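Local coordinates for protein ureidoglycolate hydrolase (Arabidopsis thaliana, PDB 4PXE) that catalyses the manganese-dependent hydrolysis of (S)-ureidoglycolate to glyoxylate, ammonium and carbon dioxide, a late step of plant purine breakdown, at residues A[130-134]-A[201-205]; A[344-348]-A[381-385]; A[392-396]-A[408-413]. One frame throughout, in Å; residues are numbered along the deposited sequence.

Contact 1. Residues A[130-134]-A[201-205]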
ATOM      1  N   GLU A 130     -34.359 -13.463 -19.510  1.00 16.80           N
ATOM      2  CA  GLU A 130     -33.283 -14.025 -18.702  1.00 17.04           C
ATOM      3  C   GLU A 130     -32.468 -12.946 -18.001  1.00 15.20           C
ATOM      4  O   GLU A 130     -31.986 -12.011 -18.643  1.00 16.86           O
ATOM      5  CB  GLU A 130     -32.383 -14.934 -19.544  1.00 20.25           C
ATOM      6  CG  GLU A 130     -31.392 -15.751 -18.722  1.00 17.81           C
ATOM      7  CD  GLU A 130     -30.807 -16.927 -19.499  1.00 20.11           C
ATOM      8  OE1 GLU A 130     -30.337 -16.724 -20.636  1.00 22.46           O
ATOM      9  OE2 GLU A 130     -30.830 -18.057 -18.967  1.00 22.96           O
ATOM     10  N   ILE A 131     -32.336 -13.095 -16.686  1.00 15.76           N
ATOM     11  CA  ILE A 131     -31.551 -12.186 -15.871  1.00 15.12           C
ATOM     12  C   ILE A 131     -30.141 -12.733 -15.735  1.00 16.01           C
ATOM     13  O   ILE A 131     -29.947 -13.913 -15.426  1.00 17.73           O
ATOM     14  CB  ILE A 131     -32.148 -12.036 -14.468  1.00 16.26           C
ATOM     15  CG1 ILE A 131     -33.587 -11.534 -14.554  1.00 18.48           C
ATOM     16  CG2 ILE A 131     -31.288 -11.082 -13.629  1.00 17.22           C
ATOM     17  CD1 ILE A 131     -34.221 -11.339 -13.205  1.00 20.02           C
ATOM     18  N   ILE A 132     -29.155 -11.872 -15.957  1.00 14.92           N
ATOM     19  CA  ILE A 132     -27.759 -12.252 -15.819  1.00 15.01           C
ATOM     20  C   ILE A 132     -27.125 -11.503 -14.659  1.00 15.30           C
ATOM     21  O   ILE A 132     -27.136 -10.267 -14.622  1.00 15.50           O
ATOM     22  CB  ILE A 132     -26.945 -11.945 -17.094  1.00 15.76           C
ATOM     23  CG1 ILE A 132     -27.571 -12.610 -18.324  1.00 16.58           C
ATOM     24  CG2 ILE A 132     -25.508 -12.406 -16.919  1.00 16.11           C
ATOM     25  CD1 ILE A 132     -26.912 -12.215 -19.625  1.00 18.26           C
ATOM     26  N   LEU A 133     -26.592 -12.249 -13.703  1.00 15.08           N
ATOM     27  CA  LEU A 133     -25.687 -11.678 -12.716  1.00 14.30           C
ATOM     28  C   LEU A 133     -24.287 -11.954 -13.221  1.00 15.00           C
ATOM     29  O   LEU A 133     -23.816 -13.089 -13.166  1.00 15.88           O
ATOM     30  CB  LEU A 133     -25.910 -12.301 -11.337  1.00 15.75           C
ATOM     31  CG  LEU A 133     -24.835 -12.020 -10.280  1.00 16.61           C
ATOM     32  CD1 LEU A 133     -24.546 -10.520 -10.150  1.00 17.56           C
ATOM     33  CD2 LEU A 133     -25.249 -12.602  -8.933  1.00 20.00           C
ATOM     34  N   PHE A 134     -23.628 -10.932 -13.755  1.00 13.63           N
ATOM     35  CA  PHE A 134     -22.269 -11.116 -14.253  1.00 13.70           C
ATOM     36  C   PHE A 134     -21.340 -11.434 -13.086  1.00 14.73           C
ATOM     37  O   PHE A 134     -21.515 -10.913 -11.984  1.00 15.71           O
ATOM     38  CB  PHE A 134     -21.827  -9.878 -15.027  1.00 14.00           C
ATOM     39  CG  PHE A 134     -22.643  -9.645 -16.269  1.00 15.74           C
ATOM     40  CD1 PHE A 134     -22.308 -10.277 -17.457  1.00 15.38           C
ATOM     41  CD2 PHE A 134     -23.765  -8.833 -16.243  1.00 13.86           C
ATOM     42  CE1 PHE A 134     -23.069 -10.090 -18.600  1.00 15.37           C
ATOM     43  CE2 PHE A 134     -24.530  -8.636 -17.391  1.00 16.87           C
ATOM     44  CZ  PHE A 134     -24.181  -9.262 -18.568  1.00 14.50           C
ATOM     45  N   TYR A 201     -28.895 -13.964 -27.879  1.00 25.28           N
ATOM     46  CA  TYR A 201     -29.926 -13.149 -27.246  1.00 21.58           C
ATOM     47  C   TYR A 201     -30.523 -12.192 -28.272  1.00 21.17           C
ATOM     48  O   TYR A 201     -29.801 -11.640 -29.102  1.00 22.60           O
ATOM     49  CB  TYR A 201     -29.342 -12.333 -26.091  1.00 19.26           C
ATOM     50  CG  TYR A 201     -29.046 -13.124 -24.843  1.00 20.09           C
ATOM     51  CD1 TYR A 201     -30.010 -13.934 -24.266  1.00 19.61           C
ATOM     52  CD2 TYR A 201     -27.797 -13.049 -24.233  1.00 18.46           C
ATOM     53  CE1 TYR A 201     -29.750 -14.661 -23.114  1.00 20.18           C
ATOM     54  CE2 TYR A 201     -27.518 -13.775 -23.074  1.00 18.39           C
ATOM     55  CZ  TYR A 201     -28.498 -14.577 -22.520  1.00 20.25           C
ATOM     56  OH  TYR A 201     -28.226 -15.292 -21.369  1.00 22.24           O
ATOM     57  N   PHE A 202     -31.838 -11.991 -28.207  1.00 19.71           N
ATOM     58  CA  PHE A 202     -32.534 -11.023 -29.053  1.00 20.21           C
ATOM     59  C   PHE A 202     -32.082  -9.591 -28.756  1.00 19.36           C
ATOM     60  O   PHE A 202     -31.878  -8.792 -29.665  1.00 20.74           O
ATOM     61  CB  PHE A 202     -34.051 -11.168 -28.849  1.00 21.42           C
ATOM     62  CG  PHE A 202     -34.889 -10.304 -29.756  1.00 23.79           C
ATOM     63  CD1 PHE A 202     -34.917 -10.530 -31.127  1.00 25.28           C
ATOM     64  CD2 PHE A 202     -35.693  -9.305 -29.232  1.00 23.75           C
ATOM     65  CE1 PHE A 202     -35.709  -9.749 -31.955  1.00 26.18           C
ATOM     66  CE2 PHE A 202     -36.491  -8.522 -30.059  1.00 25.88           C
ATOM     67  CZ  PHE A 202     -36.497  -8.750 -31.425  1.00 25.26           C
ATOM     68  N   ALA A 203     -31.920  -9.280 -27.467  1.00 19.72           N
ATOM     69  CA  ALA A 203     -31.404  -7.987 -27.034  1.00 19.89           C
ATOM     70  C   ALA A 203     -30.893  -8.157 -25.620  1.00 17.47           C
ATOM     71  O   ALA A 203     -31.256  -9.122 -24.942  1.00 17.52           O
ATOM     72  CB  ALA A 203     -32.495  -6.928 -27.068  1.00 20.08           C
ATOM     73  N   PHE A 204     -30.040  -7.225 -25.197  1.00 17.40           N
ATOM     74  CA  PHE A 204     -29.567  -7.140 -23.814  1.00 16.16           C
ATOM     75  C   PHE A 204     -29.795  -5.732 -23.263  1.00 13.99           C
ATOM     76  O   PHE A 204     -29.390  -4.749 -23.878  1.00 16.55           O
ATOM     77  CB  PHE A 204     -28.071  -7.484 -23.697  1.00 16.85           C
ATOM     78  CG  PHE A 204     -27.536  -7.259 -22.315  1.00 14.23           C
ATOM     79  CD1 PHE A 204     -27.743  -8.204 -21.328  1.00 15.89           C
ATOM     80  CD2 PHE A 204     -26.878  -6.083 -21.986  1.00 15.96           C
ATOM     81  CE1 PHE A 204     -27.295  -7.990 -20.035  1.00 13.88           C
ATOM     82  CE2 PHE A 204     -26.430  -5.866 -20.700  1.00 14.82           C
ATOM     83  CZ  PHE A 204     -26.642  -6.821 -19.728  1.00 13.74           C
ATOM     84  N   LEU A 205     -30.425  -5.644 -22.092  1.00 15.85           N
ATOM     85  CA  LEU A 205     -30.700  -4.360 -21.444  1.00 15.75           C
ATOM     86  C   LEU A 205     -30.036  -4.304 -20.082  1.00 14.42           C
ATOM     87  O   LEU A 205     -30.074  -5.282 -19.349  1.00 16.05           O
ATOM     88  CB  LEU A 205     -32.205  -4.209 -21.206  1.00 18.49           C
ATOM     89  CG  LEU A 205     -33.149  -4.616 -22.325  1.00 20.01           C
ATOM     90  CD1 LEU A 205     -34.583  -4.422 -21.851  1.00 20.45           C
ATOM     91  CD2 LEU A 205     -32.875  -3.798 -23.569  1.00 24.22           C
TER
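Glu-130 and Tyr-201 mark the closest backbone approach, 9.2 Å between their CA atoms, because strand 86-91 runs between strands 129-133 and 201-209, parallel to both and hydrogen-bonded to both. Only side chains bridge that distance. Every second residue of 130-134, that is Glu-130, Ile-132 and Phe-134, reaches the other segment. With its CG anti to the backbone N (chi1 -170°) and an extended chain beyond, Glu-130 brings OE1 to Tyr-201 OH, which donates a 2.7 Å hydrogen bond. OE1 lies in the plane of the tyrosine ring, at its edge, while the hydroxyl comes from above the carboxylate plane, 44° out of it. The other carboxylate oxygen has a long, weak ion pair with Arg-66. Next along, Ile-132 sends CD1 to Tyr-201 CE2 at 3.8 Å and, more loosely, to Phe-204 CE1 at 4.3 Å. Its other branch, CG2, sits 3.6 Å above the centre of the Phe-134 ring and backs that ring on one face. Phe-134 then meets Phe-204 obliquely, CE2 to CZ at 3.6 Å, the planes 77° apart. A phenylalanine in place of Tyr-201 would probably leave the buried Glu-130 OE1 without its donor and the carboxylate freer to turn. In this sheet of the M20 catalytic domain, the contact runs from one polar bond at Glu-130, where a buried carboxylate is gripped by a neutral hydroxyl, to purely apolar packing of Phe-134 and Phe-204, one shell behind the manganese ligand His-92, whose side chain is about 5 Å from that of Phe-134.

Contact 2. Residues A[344-348]-A[381-385]; sequences QDPPA and LFMAR
The Arg-385 side chain reaches Pro-346, and it is worth following outward. From CB the chain leaves with CG anti to the carbonyl carbon (chi1 -58°), then runs straight through CG and CD to NE, which carries the guanidinium back over Phe-382. There Phe-382 CD1 lies 3.8 Å from the guanidinium plane, over its centre. At the tip, NH2 touches Pro-346 CD at 3.7 Å and gives hydrogen bonds to two waters, both in the guanidinium plane at its edge. One water, 2.8 Å from NH2, passes its own hydrogen to Asp-345 OD2; the other donates to Pro-346 O. Arginine and aspartate are therefore linked through water, with Arg-385 NH2 and Asp-345 OD2 4.3 Å apart, and Asp-345 makes its salt bridge through OD1 with Arg-150 instead. The segment 344-348 is a linker of the two-domain M20 fold, bringing the chain out of the dimerization region and back to the catalytic domain, and its backbone is bonded to Pro-231 and Ile-228 of strand 222-239. Round Leu-381 the contact turns apolar. Leu-381 CD1 packs on Ala-348 CB at 3.6 Å and also lies against Pro-346 O, while Ala-384 CB, three residues on, comes within 4.1 Å of Ala-348 CB. Asp-345 OD1 meets Phe-382 CZ at the ring edge, at 3.8 Å, with carboxylate and ring planes perpendicular.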
ATOM      1  N   GLN A 344      -7.602  -1.795 -23.840  1.00 17.23           N
ATOM      2  CA  GLN A 344      -7.756  -0.592 -24.628  1.00 17.25           C
ATOM      3  C   GLN A 344      -8.931  -0.876 -25.543  1.00 19.65           C
ATOM      4  O   GLN A 344      -8.759  -1.387 -26.646  1.00 22.35           O
ATOM      5  CB  GLN A 344      -6.488  -0.330 -25.441  1.00 20.26           C
ATOM      6  CG  GLN A 344      -6.455   0.984 -26.174  1.00 21.73           C
ATOM      7  CD  GLN A 344      -5.116   1.227 -26.846  1.00 28.33           C
ATOM      8  OE1 GLN A 344      -4.193   0.421 -26.722  1.00 30.81           O
ATOM      9  NE2 GLN A 344      -5.003   2.340 -27.558  1.00 31.37           N
ATOM     10  N   ASP A 345     -10.129  -0.573 -25.059  1.00 17.42           N
ATOM     11  CA  ASP A 345     -11.340  -1.037 -25.711  1.00 18.07           C
ATOM     12  C   ASP A 345     -12.021   0.088 -26.469  1.00 17.18           C
ATOM     13  O   ASP A 345     -11.927   1.244 -26.090  1.00 17.05           O
ATOM     14  CB  ASP A 345     -12.291  -1.613 -24.660  1.00 17.26           C
ATOM     15  CG  ASP A 345     -11.646  -2.718 -23.845  1.00 18.62           C
ATOM     16  OD1 ASP A 345     -11.538  -2.555 -22.615  1.00 19.47           O
ATOM     17  OD2 ASP A 345     -11.246  -3.744 -24.436  1.00 22.09           O
ATOM     18  N   PRO A 346     -12.722  -0.259 -27.560  1.00 17.61           N
ATOM     19  CA  PRO A 346     -13.483   0.737 -28.316  1.00 17.47           C
ATOM     20  C   PRO A 346     -14.769   1.116 -27.593  1.00 16.72           C
ATOM     21  O   PRO A 346     -15.210   0.391 -26.707  1.00 18.51           O
ATOM     22  CB  PRO A 346     -13.805  -0.004 -29.620  1.00 17.93           C
ATOM     23  CG  PRO A 346     -13.859  -1.441 -29.223  1.00 19.05           C
ATOM     24  CD  PRO A 346     -12.779  -1.597 -28.175  1.00 19.17           C
ATOM     25  N   PRO A 347     -15.363   2.253 -27.967  1.00 17.23           N
ATOM     26  CA  PRO A 347     -16.691   2.579 -27.439  1.00 17.23           C
ATOM     27  C   PRO A 347     -17.731   1.676 -28.091  1.00 19.62           C
ATOM     28  O   PRO A 347     -17.429   1.013 -29.088  1.00 19.38           O
ATOM     29  CB  PRO A 347     -16.887   4.025 -27.882  1.00 18.63           C
ATOM     30  CG  PRO A 347     -16.073   4.149 -29.127  1.00 21.52           C
ATOM     31  CD  PRO A 347     -14.894   3.243 -28.955  1.00 19.12           C
ATOM     32  N   ALA A 348     -18.933   1.619 -27.531  1.00 16.99           N
ATOM     33  CA  ALA A 348     -20.024   0.906 -28.195  1.00 18.32           C
ATOM     34  C   ALA A 348     -21.241   1.795 -28.363  1.00 20.53           C
ATOM     35  O   ALA A 348     -21.474   2.709 -27.577  1.00 18.01           O
ATOM     36  CB  ALA A 348     -20.393  -0.356 -27.449  1.00 21.83           C
ATOM     37  N   LEU A 381     -21.123  -2.907 -22.432  1.00 13.73           N
ATOM     38  CA  LEU A 381     -20.107  -2.589 -23.434  1.00 15.37           C
ATOM     39  C   LEU A 381     -19.713  -3.846 -24.209  1.00 18.52           C
ATOM     40  O   LEU A 381     -19.510  -3.804 -25.429  1.00 17.61           O
ATOM     41  CB  LEU A 381     -18.873  -1.973 -22.760  1.00 15.43           C
ATOM     42  CG  LEU A 381     -17.696  -1.615 -23.669  1.00 16.56           C
ATOM     43  CD1 LEU A 381     -18.121  -0.603 -24.703  1.00 18.76           C
ATOM     44  CD2 LEU A 381     -16.557  -1.066 -22.836  1.00 15.13           C
ATOM     45  N   PHE A 382     -19.628  -4.969 -23.503  1.00 14.13           N
ATOM     46  CA  PHE A 382     -19.217  -6.228 -24.127  1.00 16.94           C
ATOM     47  C   PHE A 382     -20.386  -7.078 -24.619  1.00 18.25           C
ATOM     48  O   PHE A 382     -20.270  -7.786 -25.634  1.00 19.09           O
ATOM     49  CB  PHE A 382     -18.268  -6.982 -23.201  1.00 16.70           C
ATOM     50  CG  PHE A 382     -17.022  -6.205 -22.931  1.00 15.98           C
ATOM     51  CD1 PHE A 382     -15.999  -6.187 -23.867  1.00 18.87           C
ATOM     52  CD2 PHE A 382     -16.914  -5.399 -21.808  1.00 15.57           C
ATOM     53  CE1 PHE A 382     -14.873  -5.423 -23.663  1.00 19.44           C
ATOM     54  CE2 PHE A 382     -15.792  -4.627 -21.600  1.00 16.74           C
ATOM     55  CZ  PHE A 382     -14.769  -4.637 -22.523  1.00 17.64           C
ATOM     56  N   MET A 383     -21.523  -6.988 -23.933  1.00 15.41           N
ATOM     57  CA  MET A 383     -22.739  -7.643 -24.410  1.00 15.29           C
ATOM     58  C   MET A 383     -23.133  -7.129 -25.790  1.00 17.23           C
ATOM     59  O   MET A 383     -23.734  -7.863 -26.576  1.00 17.71           O
ATOM     60  CB  MET A 383     -23.893  -7.463 -23.408  1.00 16.09           C
ATOM     61  CG  MET A 383     -23.702  -8.218 -22.098  1.00 17.08           C
ATOM     62  SD  MET A 383     -23.414  -9.997 -22.306  1.00 19.91           S
ATOM     63  CE  MET A 383     -25.054 -10.547 -22.779  1.00 21.96           C
ATOM     64  N   ALA A 384     -22.788  -5.877 -26.081  1.00 17.52           N
ATOM     65  CA  ALA A 384     -23.054  -5.263 -27.385  1.00 17.98           C
ATOM     66  C   ALA A 384     -22.380  -6.011 -28.535  1.00 22.58           C
ATOM     67  O   ALA A 384     -22.782  -5.879 -29.695  1.00 20.90           O
ATOM     68  CB  ALA A 384     -22.625  -3.803 -27.388  1.00 19.23           C
ATOM     69  N   ARG A 385     -21.348  -6.787 -28.217  1.00 20.14           N
ATOM     70  CA  ARG A 385     -20.662  -7.579 -29.233  1.00 21.49           C
ATOM     71  C   ARG A 385     -21.431  -8.855 -29.593  1.00 24.73           C
ATOM     72  O   ARG A 385     -21.157  -9.483 -30.622  1.00 24.71           O
ATOM     73  CB  ARG A 385     -19.249  -7.924 -28.754  1.00 20.02           C
ATOM     74  CG  ARG A 385     -18.414  -6.710 -28.434  1.00 20.33           C
ATOM     75  CD  ARG A 385     -17.013  -7.108 -28.027  1.00 22.16           C
ATOM     76  NE  ARG A 385     -16.213  -5.938 -27.706  1.00 18.65           N
ATOM     77  CZ  ARG A 385     -14.896  -5.971 -27.535  1.00 20.82           C
ATOM     78  NH1 ARG A 385     -14.246  -7.123 -27.653  1.00 23.62           N
ATOM     79  NH2 ARG A 385     -14.235  -4.858 -27.256  1.00 20.65           N
TER
HETATM   80  O   HOH W   1     -11.429  -4.660 -26.927  1.00 21.48           O
HETATM   81  O   HOH W   2     -15.295  -2.271 -26.291  1.00 20.62           O

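Contact 3. Residues A[392-396]-A[408-413]; sequences IFIPC and SSPEDM
Ile-394 points from the end of its strand toward the start of helix 410-429, where Ser-408, just ahead of the helix, and Asp-412 and Met-413 of its first turn receive it. Its CG1 takes the crowded position between backbone N and carbonyl carbon (chi1 60°), which spreads the two branches over different partners. CG1 carries CD1 to 3.3 Å from Ser-408 OG and 3.9 Å from Met-413 CG, whereas CG2 lies 3.4 Å from the backbone O of Asp-412. Pro-395 and Asp-412 cross obliquely: the carboxylate lies across the CB, CG and CD side of the proline ring, with Asp-412 OD2 3.6 Å from Pro-395 CB, an apolar surface set against a charged group. Ser-408 supplies the polar link, its OG donating to Pro-395 O at 2.9 Å. The C=O...donor angle of 170° puts the hydroxyl almost straight ahead of the carbonyl. Immediately afterwards Ser-409 serves as N-cap, its OG accepting from Asp-412 N over 3.0 Å. Asp-412 thus sits in the opening turn of the helix, where its negative charge is likely to be favoured by the helix dipole. Ile-394 also packs on Leu-207 and Ile-209 of strand 201-209, the parallel neighbour of strand 389-394 and the strand that carries the manganese ligand His-208. Met-413, its CB directed away from the strand, reaches Leu-20 and Gln-21, placing the start of helix 410-429 between this part of the sheet and helix 17-28.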
ATOM      1  N   ILE A 392     -30.751   1.636 -19.478  1.00 14.38           N
ATOM      2  CA  ILE A 392     -31.642   2.591 -18.835  1.00 13.89           C
ATOM      3  C   ILE A 392     -30.890   3.186 -17.641  1.00 12.16           C
ATOM      4  O   ILE A 392     -30.510   2.447 -16.733  1.00 13.66           O
ATOM      5  CB  ILE A 392     -32.873   1.861 -18.288  1.00 13.04           C
ATOM      6  CG1 ILE A 392     -33.637   1.145 -19.413  1.00 14.73           C
ATOM      7  CG2 ILE A 392     -33.816   2.829 -17.570  1.00 15.15           C
ATOM      8  CD1 ILE A 392     -34.584   0.108 -18.897  1.00 16.88           C
ATOM      9  N   PHE A 393     -30.675   4.499 -17.648  1.00 12.24           N
ATOM     10  CA  PHE A 393     -30.123   5.213 -16.490  1.00 10.66           C
ATOM     11  C   PHE A 393     -31.240   5.772 -15.608  1.00 12.57           C
ATOM     12  O   PHE A 393     -32.261   6.269 -16.111  1.00 12.91           O
ATOM     13  CB  PHE A 393     -29.267   6.402 -16.936  1.00 11.87           C
ATOM     14  CG  PHE A 393     -27.830   6.072 -17.270  1.00 11.01           C
ATOM     15  CD1 PHE A 393     -27.253   4.830 -16.981  1.00 12.12           C
ATOM     16  CD2 PHE A 393     -27.050   7.054 -17.856  1.00 12.70           C
ATOM     17  CE1 PHE A 393     -25.896   4.601 -17.297  1.00 12.63           C
ATOM     18  CE2 PHE A 393     -25.716   6.825 -18.160  1.00 14.18           C
ATOM     19  CZ  PHE A 393     -25.151   5.600 -17.882  1.00 13.92           C
ATOM     20  N   ILE A 394     -31.027   5.704 -14.298  1.00 12.09           N
ATOM     21  CA  ILE A 394     -31.859   6.429 -13.342  1.00 11.46           C
ATOM     22  C   ILE A 394     -31.003   7.491 -12.641  1.00 11.71           C
ATOM     23  O   ILE A 394     -29.773   7.404 -12.615  1.00 12.15           O
ATOM     24  CB  ILE A 394     -32.508   5.494 -12.303  1.00 11.33           C
ATOM     25  CG1 ILE A 394     -31.436   4.755 -11.496  1.00 12.01           C
ATOM     26  CG2 ILE A 394     -33.475   4.525 -12.971  1.00 12.51           C
ATOM     27  CD1 ILE A 394     -32.039   3.899 -10.377  1.00 14.69           C
ATOM     28  N   PRO A 395     -31.642   8.525 -12.079  1.00 10.98           N
ATOM     29  CA  PRO A 395     -30.862   9.573 -11.415  1.00 11.33           C
ATOM     30  C   PRO A 395     -30.130   9.066 -10.187  1.00 12.29           C
ATOM     31  O   PRO A 395     -30.516   8.056  -9.596  1.00 13.71           O
ATOM     32  CB  PRO A 395     -31.929  10.582 -10.976  1.00 12.92           C
ATOM     33  CG  PRO A 395     -33.116  10.295 -11.858  1.00 12.51           C
ATOM     34  CD  PRO A 395     -33.089   8.821 -12.084  1.00 12.23           C
ATOM     35  N   CYS A 396     -29.059   9.760  -9.832  1.00 12.20           N
ATOM     36  CA  CYS A 396     -28.437   9.516  -8.545  1.00 13.47           C
ATOM     37  C   CYS A 396     -27.978  10.837  -7.962  1.00 13.23           C
ATOM     38  O   CYS A 396     -27.684  11.788  -8.692  1.00 14.67           O
ATOM     39  CB  CYS A 396     -27.310   8.471  -8.626  1.00 14.00           C
ATOM     40  SG  CYS A 396     -25.903   8.931  -9.654  1.00 15.04           S
ATOM     41  N   SER A 408     -29.511   6.505  -4.812  1.00 12.35           N
ATOM     42  CA  SER A 408     -30.659   6.668  -5.702  1.00 11.88           C
ATOM     43  C   SER A 408     -31.912   6.389  -4.861  1.00 14.17           C
ATOM     44  O   SER A 408     -31.921   5.478  -4.032  1.00 15.06           O
ATOM     45  CB  SER A 408     -30.558   5.715  -6.892  1.00 14.22           C
ATOM     46  OG  SER A 408     -31.561   6.006  -7.847  1.00 21.25           O
ATOM     47  N   SER A 409     -32.966   7.177  -5.048  1.00 12.78           N
ATOM     48  CA  SER A 409     -34.148   7.050  -4.194  1.00 13.17           C
ATOM     49  C   SER A 409     -34.973   5.819  -4.547  1.00 13.27           C
ATOM     50  O   SER A 409     -34.850   5.280  -5.646  1.00 12.94           O
ATOM     51  CB  SER A 409     -35.023   8.304  -4.312  1.00 12.81           C
ATOM     52  OG  SER A 409     -35.625   8.366  -5.592  1.00 13.64           O
ATOM     53  N   PRO A 410     -35.823   5.363  -3.613  1.00 11.63           N
ATOM     54  CA  PRO A 410     -36.752   4.274  -3.924  1.00 11.09           C
ATOM     55  C   PRO A 410     -37.613   4.580  -5.148  1.00 12.99           C
ATOM     56  O   PRO A 410     -37.850   3.677  -5.955  1.00 14.12           O
ATOM     57  CB  PRO A 410     -37.584   4.151  -2.638  1.00 12.44           C
ATOM     58  CG  PRO A 410     -36.604   4.561  -1.568  1.00 11.30           C
ATOM     59  CD  PRO A 410     -35.828   5.702  -2.177  1.00 11.68           C
ATOM     60  N   GLU A 411     -38.045   5.829  -5.312  1.00 11.44           N
ATOM     61  CA  GLU A 411     -38.836   6.188  -6.493  1.00 13.00           C
ATOM     62  C   GLU A 411     -38.007   6.117  -7.766  1.00 13.44           C
ATOM     63  O   GLU A 411     -38.482   5.624  -8.797  1.00 14.82           O
ATOM     64  CB  GLU A 411     -39.423   7.588  -6.374  1.00 14.31           C
ATOM     65  CG  GLU A 411     -40.444   7.838  -7.452  1.00 21.67           C
ATOM     66  CD  GLU A 411     -40.452   9.258  -7.944  1.00 26.10           C
ATOM     67  OE1 GLU A 411     -39.683  10.100  -7.419  1.00 27.06           O
ATOM     68  OE2 GLU A 411     -41.247   9.527  -8.866  1.00 28.90           O
ATOM     69  N   ASP A 412     -36.782   6.626  -7.714  1.00 12.86           N
ATOM     70  CA  ASP A 412     -35.937   6.560  -8.899  1.00 14.35           C
ATOM     71  C   ASP A 412     -35.701   5.130  -9.345  1.00 13.33           C
ATOM     72  O   ASP A 412     -35.777   4.830 -10.539  1.00 15.19           O
ATOM     73  CB  ASP A 412     -34.648   7.340  -8.694  1.00 16.90           C
ATOM     74  CG  ASP A 412     -34.865   8.838  -8.877  1.00 17.75           C
ATOM     75  OD1 ASP A 412     -35.813   9.215  -9.606  1.00 29.23           O
ATOM     76  OD2 ASP A 412     -34.113   9.640  -8.314  1.00 26.94           O
ATOM     77  N   MET A 413     -35.446   4.238  -8.392  1.00 13.16           N
ATOM     78  CA  MET A 413     -35.266   2.832  -8.715  1.00 11.87           C
ATOM     79  C   MET A 413     -36.546   2.214  -9.264  1.00 13.89           C
ATOM     80  O   MET A 413     -36.506   1.491 -10.261  1.00 14.20           O
ATOM     81  CB  MET A 413     -34.767   2.052  -7.501  1.00 11.76           C
ATOM     82  CG  MET A 413     -33.378   2.480  -7.048  1.00 12.87           C
ATOM     83  SD  MET A 413     -32.692   1.425  -5.741  1.00 14.33           S
ATOM     84  CE  MET A 413     -33.754   1.862  -4.357  1.00 15.26           C
TER

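Overall arrangement
Contacts 1 and 3 are buried and draw on neighbouring parallel strands, 201-209 and 389-394, of the catalytic domain; contact 2 is only partly buried and lies at the linker from the dimerization region. Contacts 1 and 2 touch directly, since Met-383 fits its side chain against Phe-134, Phe-204, Tyr-201 and Ile-132. Contact 3 stays apart, about 5 Å from contact 1 and about 10 Å from contact 2 at the nearest atoms. The polar chemistry follows the setting: each buried contact has one direct hydroxyl bond, to a carboxylate in contact 1 and to a backbone carbonyl in contact 3, whereas at contact 2 an exposed arginine works through water.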